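Local coordinates for ferric uptake regulation protein (PDB 2W57) that probably represses iron-uptake genes in response to iron, as a zinc-containing, DNA-binding dimer of the ferric uptake regulator family, at residues His71-Gly76 with Tyr128-Cys133. Sequence-based numbering, arbitrary orientation.
Sequences HHFEGG and YLYGKC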
loop_
_atom_site.group_PDB
_atom_site.type_symbol
_atom_site.label_atom_id
_atom_site.label_comp_id
_atom_site.label_asym_id
_atom_site.label_seq_id
_atom_site.Cartn_x
_atom_site.Cartn_y
_atom_site.Cartn_z
ATOM N N HIS A 71 -6.899 -1.288 -1.542
ATOM C CA HIS A 71 -5.517 -1.762 -1.528
ATOM C C HIS A 71 -4.579 -0.695 -2.067
ATOM O O HIS A 71 -4.851 -0.103 -3.113
ATOM C CB HIS A 71 -5.367 -3.011 -2.396
ATOM C CG HIS A 71 -6.177 -4.178 -1.931
ATOM N ND1 HIS A 71 -5.767 -5.007 -0.906
ATOM C CD2 HIS A 71 -7.368 -4.661 -2.355
ATOM C CE1 HIS A 71 -6.676 -5.945 -0.714
ATOM N NE2 HIS A 71 -7.656 -5.760 -1.583
ATOM N N HIS A 72 -3.464 -0.463 -1.372
ATOM C CA HIS A 72 -2.446 0.478 -1.851
ATOM C C HIS A 72 -1.314 -0.264 -2.551
ATOM O O HIS A 72 -0.525 -0.947 -1.900
ATOM C CB HIS A 72 -1.885 1.276 -0.694
ATOM C CG HIS A 72 -2.898 2.122 0.005
ATOM N ND1 HIS A 72 -3.073 3.461 -0.280
ATOM C CD2 HIS A 72 -3.776 1.827 0.994
ATOM C CE1 HIS A 72 -4.022 3.951 0.498
ATOM N NE2 HIS A 72 -4.467 2.981 1.278
ATOM N N PHE A 73 -1.232 -0.144 -3.872
ATOM C CA PHE A 73 -0.232 -0.889 -4.647
ATOM C C PHE A 73 1.122 -0.211 -4.622
ATOM O O PHE A 73 1.306 0.786 -3.921
ATOM C CB PHE A 73 -0.700 -1.073 -6.085
ATOM C CG PHE A 73 -1.558 -2.276 -6.285
ATOM C CD1 PHE A 73 -2.011 -3.018 -5.193
ATOM C CD2 PHE A 73 -1.943 -2.660 -7.569
ATOM C CE1 PHE A 73 -2.813 -4.135 -5.375
ATOM C CE2 PHE A 73 -2.758 -3.776 -7.762
ATOM C CZ PHE A 73 -3.191 -4.517 -6.664
ATOM N N GLU A 74 2.061 -0.753 -5.398
ATOM C CA GLU A 74 3.437 -0.260 -5.421
ATOM C C GLU A 74 3.483 1.198 -5.841
ATOM O O GLU A 74 3.056 1.568 -6.945
ATOM C CB GLU A 74 4.329 -1.103 -6.341
ATOM C CG GLU A 74 5.839 -0.977 -6.038
ATOM C CD GLU A 74 6.722 -1.687 -7.079
ATOM O OE1 GLU A 74 6.184 -2.522 -7.871
ATOM O OE2 GLU A 74 7.956 -1.398 -7.105
ATOM N N GLY A 75 3.985 2.009 -4.917
ATOM C CA GLY A 75 4.118 3.453 -5.095
ATOM C C GLY A 75 3.033 4.176 -5.886
ATOM O O GLY A 75 3.234 4.493 -7.054
ATOM N N GLY A 76 1.894 4.438 -5.250
ATOM C CA GLY A 76 0.919 5.368 -5.802
ATOM C C GLY A 76 -0.486 4.826 -5.908
ATOM O O GLY A 76 -1.384 5.293 -5.219
ATOM N N TYR A 128 1.634 -8.689 -1.709
ATOM C CA TYR A 128 1.551 -8.206 -3.085
ATOM C C TYR A 128 2.784 -8.633 -3.857
ATOM O O TYR A 128 3.905 -8.289 -3.489
ATOM C CB TYR A 128 1.420 -6.675 -3.132
ATOM C CG TYR A 128 0.184 -6.160 -2.450
ATOM C CD1 TYR A 128 -1.057 -6.233 -3.071
ATOM C CD2 TYR A 128 0.247 -5.630 -1.167
ATOM C CE1 TYR A 128 -2.209 -5.784 -2.425
ATOM C CE2 TYR A 128 -0.895 -5.179 -0.515
ATOM C CZ TYR A 128 -2.116 -5.259 -1.146
ATOM O OH TYR A 128 -3.251 -4.807 -0.502
ATOM N N LEU A 129 2.578 -9.396 -4.921
ATOM C CA LEU A 129 3.673 -9.789 -5.788
ATOM C C LEU A 129 3.576 -8.966 -7.059
ATOM O O LEU A 129 2.503 -8.880 -7.659
ATOM C CB LEU A 129 3.595 -11.289 -6.099
ATOM C CG LEU A 129 3.466 -12.237 -4.904
ATOM C CD1 LEU A 129 3.350 -13.695 -5.347
ATOM C CD2 LEU A 129 4.622 -12.067 -3.926
ATOM N N TYR A 130 4.669 -8.338 -7.466
ATOM C CA TYR A 130 4.644 -7.551 -8.697
ATOM C C TYR A 130 5.592 -8.147 -9.738
ATOM O O TYR A 130 6.696 -8.561 -9.398
ATOM C CB TYR A 130 4.998 -6.088 -8.423
ATOM C CG TYR A 130 4.196 -5.418 -7.318
ATOM C CD1 TYR A 130 3.016 -4.736 -7.609
ATOM C CD2 TYR A 130 4.635 -5.434 -5.990
ATOM C CE1 TYR A 130 2.285 -4.099 -6.618
ATOM C CE2 TYR A 130 3.907 -4.800 -4.988
ATOM C CZ TYR A 130 2.730 -4.132 -5.315
ATOM O OH TYR A 130 1.983 -3.500 -4.345
ATOM N N GLY A 131 5.156 -8.198 -10.998
ATOM C CA GLY A 131 6.014 -8.671 -12.093
ATOM C C GLY A 131 5.598 -8.263 -13.502
ATOM O O GLY A 131 4.496 -7.730 -13.699
ATOM N N LYS A 132 6.478 -8.514 -14.482
ATOM C CA LYS A 132 6.196 -8.244 -15.909
ATOM C C LYS A 132 5.392 -9.380 -16.547
ATOM O O LYS A 132 5.760 -10.554 -16.430
ATOM C CB LYS A 132 7.490 -8.028 -16.726
ATOM C CG LYS A 132 8.391 -6.857 -16.292
ATOM C CD LYS A 132 7.860 -5.501 -16.770
ATOM C CE LYS A 132 8.399 -4.345 -15.911
ATOM N NZ LYS A 132 7.634 -3.071 -16.121
ATOM N N CYS A 133 4.298 -9.024 -17.216
ATOM C CA CYS A 133 3.513 -9.984 -17.993
ATOM C C CYS A 133 3.569 -9.617 -19.471
ATOM O O CYS A 133 3.485 -10.490 -20.337
ATOM C CB CYS A 133 2.058 -10.011 -17.514
ATOM S SG CYS A 133 1.891 -10.488 -15.790
#
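The end of strand 68-72 and the start of the turn that leads to strand 78-82, in the winged-helix DNA-binding domain of Fur, meet the last strand of the dimerisation domain here. Two tyrosines of strand 121-132, Tyr128 and Tyr130, point toward segment 71-76 and carry most of the contact. Each has CG beside its backbone N, anti to the carbonyl carbon, which sends both rings from the strand toward that segment. Tyr128 OH ends at the edge of the His71 imidazole and shares a hydrogen bond with ND1 at 2.6 Å. The angle is 145°, and either atom could be the donor. ND1 lies in the plane of the tyrosine ring, while the two ring planes are steeply inclined. His71 NE2 is hydrogen-bonded to OE2 of the zinc ligand Glu81, and its ring packs edge-to-face with the ligand His90, so His71 is a second-shell residue that would help orient Glu81. Bonds at both ring nitrogens, to Tyr128 OH and Glu81 OE2, together fix the rotation of the imidazole and link the zinc site to the dimerisation strand. The phenyl of Phe73 completes an aromatic cluster with His71 and Tyr128. Tyr128 CE1 lies at the edge of the phenyl, near its plane, 3.4 Å from Phe73 CE1. The pair is oblique, with the planes 67° apart. One residue on from Phe73, past the end of the strand, Glu74 lies across one face of the Tyr130 ring. Its CB makes a CH-pi contact 3.8 Å from the ring centroid. CG is anti to the backbone N (chi1 -159°). The extended chain carries OE1 over the same ring, 3.6 Å from Tyr130 CG. Tyr130 OH ends beside the Phe73-Glu74 peptide, 2.9 Å from Glu74 N, but the angle is too poor for a hydrogen bond. Residues 128-132 also pair antiparallel with a strand of the second subunit, which continues the sheet across the dimer interface.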